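Local structure of assembly chaperone of ribosomal protein L4 (Acl4) (Chaetomium thermophilum, 5TQB) at residues E154-M157 with T158-W162; N193-S197 with Q198-E202; D59-R62 with N63-A67. The protein acts as a helical-repeat chaperone that probably binds newly made ribosomal protein L4 and accompanies it until its assembly into the ribosome. All blocks are in the same frame, centred on the assembly; numbering follows the deposited sequence.

Contact 1: residues E154-M157 with T158-W162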
ATOM      1  N   GLU B 154       3.104 -14.243 -14.759  1.00 61.33           N
ATOM      2  CA  GLU B 154       1.687 -14.280 -14.409  1.00 61.03           C
ATOM      3  C   GLU B 154       0.783 -14.339 -15.646  1.00 63.03           C
ATOM      4  O   GLU B 154      -0.330 -14.868 -15.581  1.00 63.46           O
ATOM      5  CB  GLU B 154       1.332 -13.080 -13.519  1.00 60.77           C
ATOM      6  CG  GLU B 154       1.959 -13.155 -12.121  1.00 63.29           C
ATOM      7  CD  GLU B 154       2.088 -11.790 -11.428  1.00 66.85           C
ATOM      8  OE1 GLU B 154       1.461 -10.809 -11.888  1.00 63.38           O
ATOM      9  OE2 GLU B 154       2.827 -11.702 -10.418  1.00 66.79           O
ATOM     10  N   VAL B 155       1.254 -13.811 -16.774  1.00 62.18           N
ATOM     11  CA  VAL B 155       0.515 -13.953 -18.028  1.00 61.51           C
ATOM     12  C   VAL B 155       0.526 -15.419 -18.469  1.00 62.71           C
ATOM     13  O   VAL B 155      -0.483 -15.940 -18.953  1.00 59.01           O
ATOM     14  CB  VAL B 155       1.102 -13.075 -19.156  1.00 60.92           C
ATOM     15  CG1 VAL B 155       0.314 -13.253 -20.440  1.00 59.88           C
ATOM     16  CG2 VAL B 155       1.100 -11.607 -18.754  1.00 61.60           C
ATOM     17  N   TYR B 156       1.668 -16.082 -18.296  1.00 62.81           N
ATOM     18  CA  TYR B 156       1.805 -17.472 -18.718  1.00 65.75           C
ATOM     19  C   TYR B 156       1.073 -18.439 -17.793  1.00 66.56           C
ATOM     20  O   TYR B 156       0.876 -19.603 -18.142  1.00 69.79           O
ATOM     21  CB  TYR B 156       3.280 -17.867 -18.846  1.00 68.51           C
ATOM     22  CG  TYR B 156       3.871 -17.493 -20.186  1.00 69.53           C
ATOM     23  CD1 TYR B 156       3.518 -18.186 -21.340  1.00 71.36           C
ATOM     24  CD2 TYR B 156       4.767 -16.447 -20.300  1.00 69.63           C
ATOM     25  CE1 TYR B 156       4.047 -17.844 -22.566  1.00 73.01           C
ATOM     26  CE2 TYR B 156       5.303 -16.097 -21.523  1.00 71.73           C
ATOM     27  CZ  TYR B 156       4.940 -16.793 -22.651  1.00 74.81           C
ATOM     28  OH  TYR B 156       5.483 -16.435 -23.864  1.00 76.88           O
HETATM   29  N   MSE B 157       0.667 -17.953 -16.622  1.00 64.75           N
HETATM   30  CA  MSE B 157      -0.102 -18.766 -15.685  1.00 63.31           C
HETATM   31  C   MSE B 157      -1.573 -18.362 -15.703  1.00 61.24           C
HETATM   32  O   MSE B 157      -2.370 -18.867 -14.913  1.00 59.42           O
HETATM   33  CB  MSE B 157       0.465 -18.643 -14.276  1.00 65.25           C
HETATM   34  CG  MSE B 157       1.894 -19.140 -14.151  1.00 67.07           C
HETATM   35 SE   MSE B 157       2.574 -19.011 -12.333  1.00102.56          SE
HETATM   36  CE  MSE B 157       1.512 -20.430 -11.534  1.00 84.75           C
ATOM     37  N   THR B 158      -1.918 -17.446 -16.606  1.00 60.19           N
ATOM     38  CA  THR B 158      -3.308 -17.096 -16.865  1.00 61.41           C
ATOM     39  C   THR B 158      -3.598 -17.127 -18.370  1.00 65.60           C
ATOM     40  O   THR B 158      -3.926 -18.185 -18.914  1.00 64.66           O
ATOM     41  CB  THR B 158      -3.687 -15.727 -16.258  1.00 63.55           C
ATOM     42  OG1 THR B 158      -2.750 -14.717 -16.670  1.00 62.64           O
ATOM     43  CG2 THR B 158      -3.715 -15.818 -14.726  1.00 61.76           C
ATOM     44  N   ASP B 159      -3.458 -15.980 -19.035  1.00 65.90           N
ATOM     45  CA  ASP B 159      -3.822 -15.840 -20.451  1.00 66.79           C
ATOM     46  C   ASP B 159      -3.220 -16.932 -21.356  1.00 68.64           C
ATOM     47  O   ASP B 159      -3.908 -17.484 -22.218  1.00 65.96           O
ATOM     48  CB  ASP B 159      -3.375 -14.475 -20.981  1.00 69.18           C
ATOM     49  CG  ASP B 159      -3.958 -13.302 -20.194  1.00 70.44           C
ATOM     50  OD1 ASP B 159      -3.663 -12.145 -20.572  1.00 69.02           O
ATOM     51  OD2 ASP B 159      -4.705 -13.524 -19.212  1.00 69.67           O
ATOM     52  N   LEU B 160      -1.939 -17.226 -21.157  1.00 69.92           N
ATOM     53  CA  LEU B 160      -1.207 -18.145 -22.027  1.00 71.27           C
ATOM     54  C   LEU B 160      -0.884 -19.467 -21.328  1.00 72.90           C
ATOM     55  O   LEU B 160       0.067 -20.158 -21.697  1.00 72.52           O
ATOM     56  CB  LEU B 160       0.087 -17.487 -22.524  1.00 69.09           C
ATOM     57  CG  LEU B 160      -0.065 -16.161 -23.277  1.00 66.60           C
ATOM     58  CD1 LEU B 160       1.298 -15.606 -23.656  1.00 62.61           C
ATOM     59  CD2 LEU B 160      -0.940 -16.323 -24.516  1.00 69.21           C
ATOM     60  N   SER B 161      -1.686 -19.819 -20.329  1.00 72.65           N
ATOM     61  CA  SER B 161      -1.497 -21.069 -19.593  1.00 72.64           C
ATOM     62  C   SER B 161      -1.696 -22.322 -20.455  1.00 74.95           C
ATOM     63  O   SER B 161      -1.323 -23.418 -20.039  1.00 77.68           O
ATOM     64  CB  SER B 161      -2.414 -21.118 -18.363  1.00 69.20           C
ATOM     65  OG  SER B 161      -3.778 -20.981 -18.721  1.00 68.43           O
ATOM     66  N   TRP B 162      -2.269 -22.162 -21.647  1.00 77.39           N
ATOM     67  CA  TRP B 162      -2.458 -23.290 -22.565  1.00 81.01           C
ATOM     68  C   TRP B 162      -1.227 -23.539 -23.429  1.00 85.19           C
ATOM     69  O   TRP B 162      -1.207 -24.476 -24.225  1.00 89.46           O
ATOM     70  CB  TRP B 162      -3.656 -23.054 -23.484  1.00 81.93           C
ATOM     71  CG  TRP B 162      -4.975 -23.155 -22.809  1.00 83.30           C
ATOM     72  CD1 TRP B 162      -5.721 -24.282 -22.633  1.00 86.14           C
ATOM     73  CD2 TRP B 162      -5.720 -22.083 -22.223  1.00 85.00           C
ATOM     74  NE1 TRP B 162      -6.886 -23.981 -21.969  1.00 87.53           N
ATOM     75  CE2 TRP B 162      -6.910 -22.636 -21.705  1.00 86.30           C
ATOM     76  CE3 TRP B 162      -5.497 -20.707 -22.084  1.00 82.94           C
ATOM     77  CZ2 TRP B 162      -7.874 -21.863 -21.059  1.00 84.85           C
ATOM     78  CZ3 TRP B 162      -6.454 -19.942 -21.441  1.00 82.55           C
ATOM     79  CH2 TRP B 162      -7.629 -20.523 -20.936  1.00 83.26           C
TER
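The carbonyl oxygen of Val155 is gripped by two backbone amides from opposite faces of its plane. Leu160 N meets Val155 O almost straight, at 2.9 Å with an N-H...O angle of 177°, whereas Thr158 N comes from above the carbonyl plane. One residue earlier, Glu154 O takes the hydroxyl of Thr158, OG1, at 2.7 Å; a chi1 of 52° sets OG1 between its own N and carbonyl carbon, facing the helix end. A valine in place of Thr158 would probably leave Glu154 O without this hydroxyl donor and the loop start less firmly tied. The chain makes a type I turn from Thr158 to Ser161, where Ser161 OG reaches a lone pair of Thr158 O at 2.8 Å. Leu160 folds back over Tyr156, with CD1 4.1 Å from the ring centroid and 27° off its normal, a CH-pi contact, while its CG lies alongside Val155 CG1 at 4.1 Å. Glu154 and Asp159 each join another protein's chain by a salt bridge to a basic side chain and a hydrogen bond to backbone. Around the helix end, Val155 and Leu160 pack on helix 100-125, Tyr156 on helix 166-180, and Met157 on helices 166-180 and 185-197.

Contact 2: residues N193-S197 with Q198-E202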
ATOM      1  N   ASN B 193       4.619 -18.649  -6.395  1.00 65.41           N
ATOM      2  CA  ASN B 193       3.480 -18.766  -7.294  1.00 64.07           C
ATOM      3  C   ASN B 193       3.684 -19.934  -8.241  1.00 66.66           C
ATOM      4  O   ASN B 193       2.819 -20.800  -8.365  1.00 68.04           O
ATOM      5  CB  ASN B 193       3.305 -17.477  -8.096  1.00 65.15           C
ATOM      6  CG  ASN B 193       1.850 -17.122  -8.328  1.00 66.11           C
ATOM      7  OD1 ASN B 193       0.986 -17.994  -8.396  1.00 68.61           O
ATOM      8  ND2 ASN B 193       1.570 -15.830  -8.443  1.00 64.80           N
ATOM      9  N   VAL B 194       4.846 -19.961  -8.885  1.00 67.98           N
ATOM     10  CA  VAL B 194       5.215 -21.048  -9.795  1.00 70.60           C
ATOM     11  C   VAL B 194       5.231 -22.399  -9.081  1.00 70.55           C
ATOM     12  O   VAL B 194       4.611 -23.357  -9.538  1.00 74.08           O
ATOM     13  CB  VAL B 194       6.605 -20.794 -10.434  1.00 65.22           C
ATOM     14  CG1 VAL B 194       7.051 -21.984 -11.280  1.00 66.11           C
ATOM     15  CG2 VAL B 194       6.577 -19.524 -11.280  1.00 61.30           C
ATOM     16  N   ARG B 195       5.946 -22.463  -7.961  1.00 69.39           N
ATOM     17  CA  ARG B 195       6.084 -23.692  -7.186  1.00 71.52           C
ATOM     18  C   ARG B 195       4.733 -24.334  -6.841  1.00 73.71           C
ATOM     19  O   ARG B 195       4.562 -25.548  -7.003  1.00 74.92           O
ATOM     20  CB  ARG B 195       6.877 -23.408  -5.907  1.00 72.77           C
ATOM     21  CG  ARG B 195       8.344 -23.072  -6.151  1.00 76.44           C
ATOM     22  CD  ARG B 195       9.152 -24.311  -6.494  1.00 81.62           C
ATOM     23  NE  ARG B 195      10.559 -24.001  -6.743  1.00 82.57           N
ATOM     24  CZ  ARG B 195      11.049 -23.621  -7.919  1.00 81.64           C
ATOM     25  NH1 ARG B 195      10.254 -23.492  -8.972  1.00 81.54           N
ATOM     26  NH2 ARG B 195      12.341 -23.363  -8.043  1.00 82.46           N
ATOM     27  N   ILE B 196       3.786 -23.518  -6.378  1.00 69.43           N
ATOM     28  CA  ILE B 196       2.444 -23.989  -6.038  1.00 67.04           C
ATOM     29  C   ILE B 196       1.831 -24.740  -7.212  1.00 68.60           C
ATOM     30  O   ILE B 196       1.323 -25.854  -7.059  1.00 69.49           O
ATOM     31  CB  ILE B 196       1.511 -22.815  -5.655  1.00 64.01           C
ATOM     32  CG1 ILE B 196       1.966 -22.173  -4.342  1.00 64.97           C
ATOM     33  CG2 ILE B 196       0.069 -23.288  -5.499  1.00 62.24           C
ATOM     34  CD1 ILE B 196       1.354 -20.793  -4.067  1.00 59.77           C
ATOM     35  N   SER B 197       1.884 -24.126  -8.387  1.00 67.21           N
ATOM     36  CA  SER B 197       1.346 -24.746  -9.587  1.00 70.44           C
ATOM     37  C   SER B 197       2.206 -25.912 -10.081  1.00 72.98           C
ATOM     38  O   SER B 197       1.811 -26.626 -11.000  1.00 71.51           O
ATOM     39  CB  SER B 197       1.175 -23.706 -10.689  1.00 69.00           C
ATOM     40  OG  SER B 197      -0.017 -22.969 -10.485  1.00 69.91           O
ATOM     41  N   GLN B 198       3.373 -26.098  -9.470  1.00 74.94           N
ATOM     42  CA  GLN B 198       4.224 -27.246  -9.772  1.00 77.14           C
ATOM     43  C   GLN B 198       4.053 -28.338  -8.725  1.00 77.35           C
ATOM     44  O   GLN B 198       4.809 -29.306  -8.707  1.00 80.40           O
ATOM     45  CB  GLN B 198       5.691 -26.827  -9.823  1.00 77.94           C
ATOM     46  CG  GLN B 198       6.052 -25.965 -11.010  1.00 76.06           C
ATOM     47  CD  GLN B 198       7.494 -25.517 -10.962  1.00 74.75           C
ATOM     48  OE1 GLN B 198       8.008 -25.156  -9.902  1.00 68.61           O
ATOM     49  NE2 GLN B 198       8.162 -25.552 -12.107  1.00 79.83           N
ATOM     50  N   GLU B 199       3.064 -28.170  -7.851  1.00 76.82           N
ATOM     51  CA  GLU B 199       2.808 -29.118  -6.772  1.00 80.63           C
ATOM     52  C   GLU B 199       4.026 -29.247  -5.857  1.00 80.61           C
ATOM     53  O   GLU B 199       4.261 -30.304  -5.267  1.00 83.32           O
ATOM     54  CB  GLU B 199       2.416 -30.487  -7.339  1.00 86.14           C
ATOM     55  CG  GLU B 199       1.322 -30.418  -8.397  1.00 89.89           C
ATOM     56  CD  GLU B 199       1.034 -31.759  -9.049  1.00 97.08           C
ATOM     57  OE1 GLU B 199       1.525 -32.793  -8.542  1.00103.72           O
ATOM     58  OE2 GLU B 199       0.318 -31.780 -10.073  1.00 95.53           O
ATOM     59  N   ARG B 200       4.799 -28.167  -5.757  1.00 76.71           N
ATOM     60  CA  ARG B 200       5.933 -28.099  -4.839  1.00 79.62           C
ATOM     61  C   ARG B 200       5.603 -27.168  -3.681  1.00 82.99           C
ATOM     62  O   ARG B 200       6.051 -26.018  -3.640  1.00 85.02           O
ATOM     63  CB  ARG B 200       7.183 -27.600  -5.556  1.00 78.57           C
ATOM     64  CG  ARG B 200       7.787 -28.602  -6.537  1.00 77.65           C
ATOM     65  CD  ARG B 200       9.268 -28.346  -6.729  1.00 78.44           C
ATOM     66  NE  ARG B 200       9.595 -27.953  -8.093  1.00 83.18           N
ATOM     67  CZ  ARG B 200      10.763 -27.431  -8.456  1.00 85.65           C
ATOM     68  NH1 ARG B 200      11.713 -27.230  -7.553  1.00 85.17           N
ATOM     69  NH2 ARG B 200      10.979 -27.101  -9.722  1.00 87.03           N
ATOM     70  N   THR B 201       4.822 -27.679  -2.736  1.00 82.18           N
ATOM     71  CA  THR B 201       4.264 -26.864  -1.668  1.00 81.45           C
ATOM     72  C   THR B 201       5.308 -26.413  -0.656  1.00 84.51           C
ATOM     73  O   THR B 201       5.289 -25.261  -0.217  1.00 84.70           O
ATOM     74  CB  THR B 201       3.139 -27.620  -0.938  1.00 80.03           C
ATOM     75  OG1 THR B 201       2.105 -27.940  -1.876  1.00 81.42           O
ATOM     76  CG2 THR B 201       2.546 -26.779   0.187  1.00 78.27           C
ATOM     77  N   GLU B 202       6.212 -27.307  -0.276  1.00 86.62           N
ATOM     78  CA  GLU B 202       7.179 -26.969   0.757  1.00 90.10           C
ATOM     79  C   GLU B 202       8.137 -25.890   0.266  1.00 87.28           C
ATOM     80  O   GLU B 202       8.497 -24.982   1.016  1.00 87.70           O
ATOM     81  CB  GLU B 202       7.952 -28.204   1.228  1.00 96.45           C
ATOM     82  CG  GLU B 202       8.852 -27.936   2.429  1.00102.57           C
ATOM     83  CD  GLU B 202       8.140 -27.166   3.536  1.00108.00           C
ATOM     84  OE1 GLU B 202       7.032 -27.585   3.940  1.00110.62           O
ATOM     85  OE2 GLU B 202       8.678 -26.130   3.987  1.00107.52           O
TER
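Arg195 and Arg200 meet across a Schellman motif that ends helix 185-197, and Arg195 O receives two amides there. Arg200 N binds Arg195 O at 2.9 Å and Gln198 N binds the same oxygen at 2.8 Å, from opposite faces of the carbonyl plane. The motif is completed by Glu199 N donating to Ile196 O at 3.0 Å. Glu199 is the C-prime residue, and its positive phi of 59° turns the chain out of the helix, so that Arg200 can serve as the N-cap residue of helix 201-212.

The close-packed part lies on the flank formed by Val194, Arg195 and Gln198. Val194 CG1 runs alongside the Gln198 amide, 3.6 Å from CD, and Ile174 of helix 166-180 packs on Val194 and Arg195. One turn earlier on that helix, Glu171 takes a hydrogen bond from Gln198 NE2 and a salt bridge from Arg195 NH1. Ile196 points away from the turn, to Leu237 of helix 228-240 and Ala204 of helix 201-212, while Ser197 OG is hydrogen-bonded to a basic side chain of another protein's chain. By contrast, the outer side of the turn is loose: Glu199 is exposed, its CB directed away from the helix end, and neither Thr201 nor Glu202 touches that end.

Between these extremes the guanidinium groups of Arg195 and Arg200 lie flat on one another, centres 3.9 Å apart and planes at 12°. Their like charges are probably offset by Glu171 and by Glu203, which forms a salt bridge with Arg200. Arg195 reaches this position by bending at chi2 (-75°), and its NH1 donates at 2.9 Å to a lone pair of Gln198 OE1 in the amide carbonyl plane, a bent bond, since OE1 is tilted out of the guanidinium plane.

Contact 3: residues D59-R62 with N63-A67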
ATOM      1  N   ASP B  59      -8.912   4.153 -21.264  1.00 79.67           N
ATOM      2  CA  ASP B  59      -8.866   4.274 -22.715  1.00 84.11           C
ATOM      3  C   ASP B  59      -8.092   5.514 -23.153  1.00 79.74           C
ATOM      4  O   ASP B  59      -7.420   5.501 -24.186  1.00 79.51           O
ATOM      5  CB  ASP B  59     -10.281   4.290 -23.291  1.00 92.07           C
ATOM      6  CG  ASP B  59     -11.033   3.001 -23.017  1.00 97.12           C
ATOM      7  OD1 ASP B  59     -10.818   2.021 -23.763  1.00 99.41           O
ATOM      8  OD2 ASP B  59     -11.836   2.966 -22.058  1.00 98.45           O
ATOM      9  N   ALA B  60      -8.190   6.583 -22.369  1.00 75.55           N
ATOM     10  CA  ALA B  60      -7.405   7.782 -22.622  1.00 71.72           C
ATOM     11  C   ALA B  60      -5.947   7.478 -22.329  1.00 65.71           C
ATOM     12  O   ALA B  60      -5.052   7.871 -23.079  1.00 65.31           O
ATOM     13  CB  ALA B  60      -7.891   8.932 -21.756  1.00 73.53           C
ATOM     14  N   ALA B  61      -5.719   6.760 -21.235  1.00 60.23           N
ATOM     15  CA  ALA B  61      -4.373   6.377 -20.835  1.00 58.90           C
ATOM     16  C   ALA B  61      -3.678   5.535 -21.902  1.00 65.31           C
ATOM     17  O   ALA B  61      -2.484   5.713 -22.154  1.00 67.33           O
ATOM     18  CB  ALA B  61      -4.412   5.632 -19.527  1.00 53.50           C
ATOM     19  N   ARG B  62      -4.421   4.626 -22.532  1.00 64.17           N
ATOM     20  CA  ARG B  62      -3.846   3.760 -23.558  1.00 64.29           C
ATOM     21  C   ARG B  62      -3.413   4.572 -24.776  1.00 63.64           C
ATOM     22  O   ARG B  62      -2.322   4.371 -25.316  1.00 65.86           O
ATOM     23  CB  ARG B  62      -4.838   2.668 -23.977  1.00 63.67           C
ATOM     24  CG  ARG B  62      -4.266   1.681 -24.985  1.00 67.51           C
ATOM     25  CD  ARG B  62      -5.277   0.608 -25.414  1.00 70.14           C
ATOM     26  NE  ARG B  62      -5.848  -0.120 -24.277  1.00 67.06           N
ATOM     27  CZ  ARG B  62      -7.054   0.104 -23.756  1.00 67.10           C
ATOM     28  NH1 ARG B  62      -7.852   1.040 -24.259  1.00 69.87           N
ATOM     29  NH2 ARG B  62      -7.468  -0.612 -22.721  1.00 65.62           N
ATOM     30  N   ASN B  63      -4.271   5.488 -25.209  1.00 63.76           N
ATOM     31  CA  ASN B  63      -3.967   6.321 -26.368  1.00 68.73           C
ATOM     32  C   ASN B  63      -2.736   7.211 -26.143  1.00 64.87           C
ATOM     33  O   ASN B  63      -1.923   7.397 -27.051  1.00 67.87           O
ATOM     34  CB  ASN B  63      -5.186   7.170 -26.737  1.00 75.14           C
ATOM     35  CG  ASN B  63      -6.384   6.326 -27.139  1.00 79.95           C
ATOM     36  OD1 ASN B  63      -6.245   5.322 -27.841  1.00 81.63           O
ATOM     37  ND2 ASN B  63      -7.569   6.726 -26.687  1.00 80.79           N
ATOM     38  N   TYR B  64      -2.591   7.741 -24.933  1.00 59.94           N
ATOM     39  CA  TYR B  64      -1.461   8.610 -24.613  1.00 63.59           C
ATOM     40  C   TYR B  64      -0.165   7.812 -24.561  1.00 63.57           C
ATOM     41  O   TYR B  64       0.858   8.229 -25.106  1.00 65.32           O
ATOM     42  CB  TYR B  64      -1.687   9.323 -23.277  1.00 61.91           C
ATOM     43  CG  TYR B  64      -2.613  10.520 -23.357  1.00 64.42           C
ATOM     44  CD1 TYR B  64      -2.329  11.583 -24.202  1.00 67.93           C
ATOM     45  CD2 TYR B  64      -3.753  10.598 -22.570  1.00 64.36           C
ATOM     46  CE1 TYR B  64      -3.162  12.676 -24.276  1.00 68.48           C
ATOM     47  CE2 TYR B  64      -4.592  11.691 -22.636  1.00 65.38           C
ATOM     48  CZ  TYR B  64      -4.289  12.730 -23.492  1.00 67.53           C
ATOM     49  OH  TYR B  64      -5.113  13.830 -23.570  1.00 69.66           O
ATOM     50  N   TYR B  65      -0.217   6.663 -23.898  1.00 59.42           N
ATOM     51  CA  TYR B  65       0.944   5.794 -23.786  1.00 57.70           C
ATOM     52  C   TYR B  65       1.330   5.251 -25.163  1.00 60.51           C
ATOM     53  O   TYR B  65       2.512   5.093 -25.460  1.00 63.47           O
ATOM     54  CB  TYR B  65       0.659   4.647 -22.808  1.00 57.26           C
ATOM     55  CG  TYR B  65       0.871   4.993 -21.346  1.00 56.59           C
ATOM     56  CD1 TYR B  65       2.058   5.567 -20.911  1.00 60.60           C
ATOM     57  CD2 TYR B  65      -0.117   4.744 -20.400  1.00 57.50           C
ATOM     58  CE1 TYR B  65       2.256   5.885 -19.579  1.00 61.01           C
ATOM     59  CE2 TYR B  65       0.072   5.057 -19.062  1.00 55.91           C
ATOM     60  CZ  TYR B  65       1.261   5.626 -18.657  1.00 59.04           C
ATOM     61  OH  TYR B  65       1.458   5.939 -17.325  1.00 59.66           O
ATOM     62  N   ALA B  66       0.334   4.985 -26.002  1.00 59.88           N
ATOM     63  CA  ALA B  66       0.579   4.513 -27.365  1.00 62.14           C
ATOM     64  C   ALA B  66       1.253   5.591 -28.215  1.00 63.73           C
ATOM     65  O   ALA B  66       2.174   5.307 -28.986  1.00 61.20           O
ATOM     66  CB  ALA B  66      -0.726   4.077 -28.010  1.00 61.66           C
ATOM     67  N   ALA B  67       0.785   6.828 -28.077  1.00 64.96           N
ATOM     68  CA  ALA B  67       1.357   7.948 -28.816  1.00 62.51           C
ATOM     69  C   ALA B  67       2.792   8.198 -28.367  1.00 61.15           C
ATOM     70  O   ALA B  67       3.644   8.583 -29.164  1.00 66.05           O
ATOM     71  CB  ALA B  67       0.514   9.192 -28.621  1.00 63.27           C
TER
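Ala60 and Tyr64 are joined by one of the i to i+4 backbone bonds that identify this piece of helix 58-71. Tyr64 N donates to Ala60 O at 3.1 Å, Tyr65 N to Ala61 O at 3.0 Å, and Ala66 N to Arg62 O at 2.8 Å. The first of the run, from Asn63 N to Asp59 O, is weak, yet phi and psi keep helical values throughout.

A second kind of contact brings the tyrosine rings against the backbone carbonyls and alanine methyls of the preceding turn. Each tyrosine has CG anti to its carbonyl carbon (chi1 -79° for Tyr64, -84° for Tyr65), which swings the ring back along that turn. The rings therefore approach the carbonyls four residues earlier obliquely: Tyr64 CD2 lies 3.1 Å from Ala60 O, and Tyr65 CD2 stands equally near Ala61 O. The methyl groups graze the same rings more distantly, Ala60 CB standing 4.4 Å from Tyr64 CE2. Ala61 CB lies similarly far from Tyr65 CD2, at 4.5 Å.

Charged groups form a third set, within residues 59-62. Arg62 NH1 donates to Asp59 OD1 at 3.2 Å in a salt bridge; the oxygen lies in the guanidinium plane, although it is met from above the carboxylate plane. The guanidinium has further partners in Leu94 O and Glu96, which fix it beyond this one pair.

This helix lies in the predicted TPR repeat, between two neighbours. Ala60, Ala61 and Tyr64 pack on helix 41-54, where Tyr64 meets His52 and Leu48, whereas Tyr65 stacks on Trp90 of helix 86-94 and Arg62 touches Leu91 there. At its far end the Tyr64 hydroxyl is hydrogen-bonded to Arg28 of helix 20-32.

Contacts 1 and 2 are neighbours in space, their centres 15 Å apart, and both lie on the same side of the chain's centre. They touch through the selenomethionine Met157, whose CE atom packs 3.1 Å from Ser197 OG and 3.4 Å from Asn193 O. Both lie where a helix ends and within reach of the other protein's chain, so they probably form part of the surface that holds it. Contact 3 is a continuous piece of helix 58-71, starting close to its N-terminal end, that no other protein chain of the assembly touches. Its centre is 25 Å from that of contact 1 and 37 Å from that of contact 2, with nearest atoms about 12 and 23 Å apart, respectively.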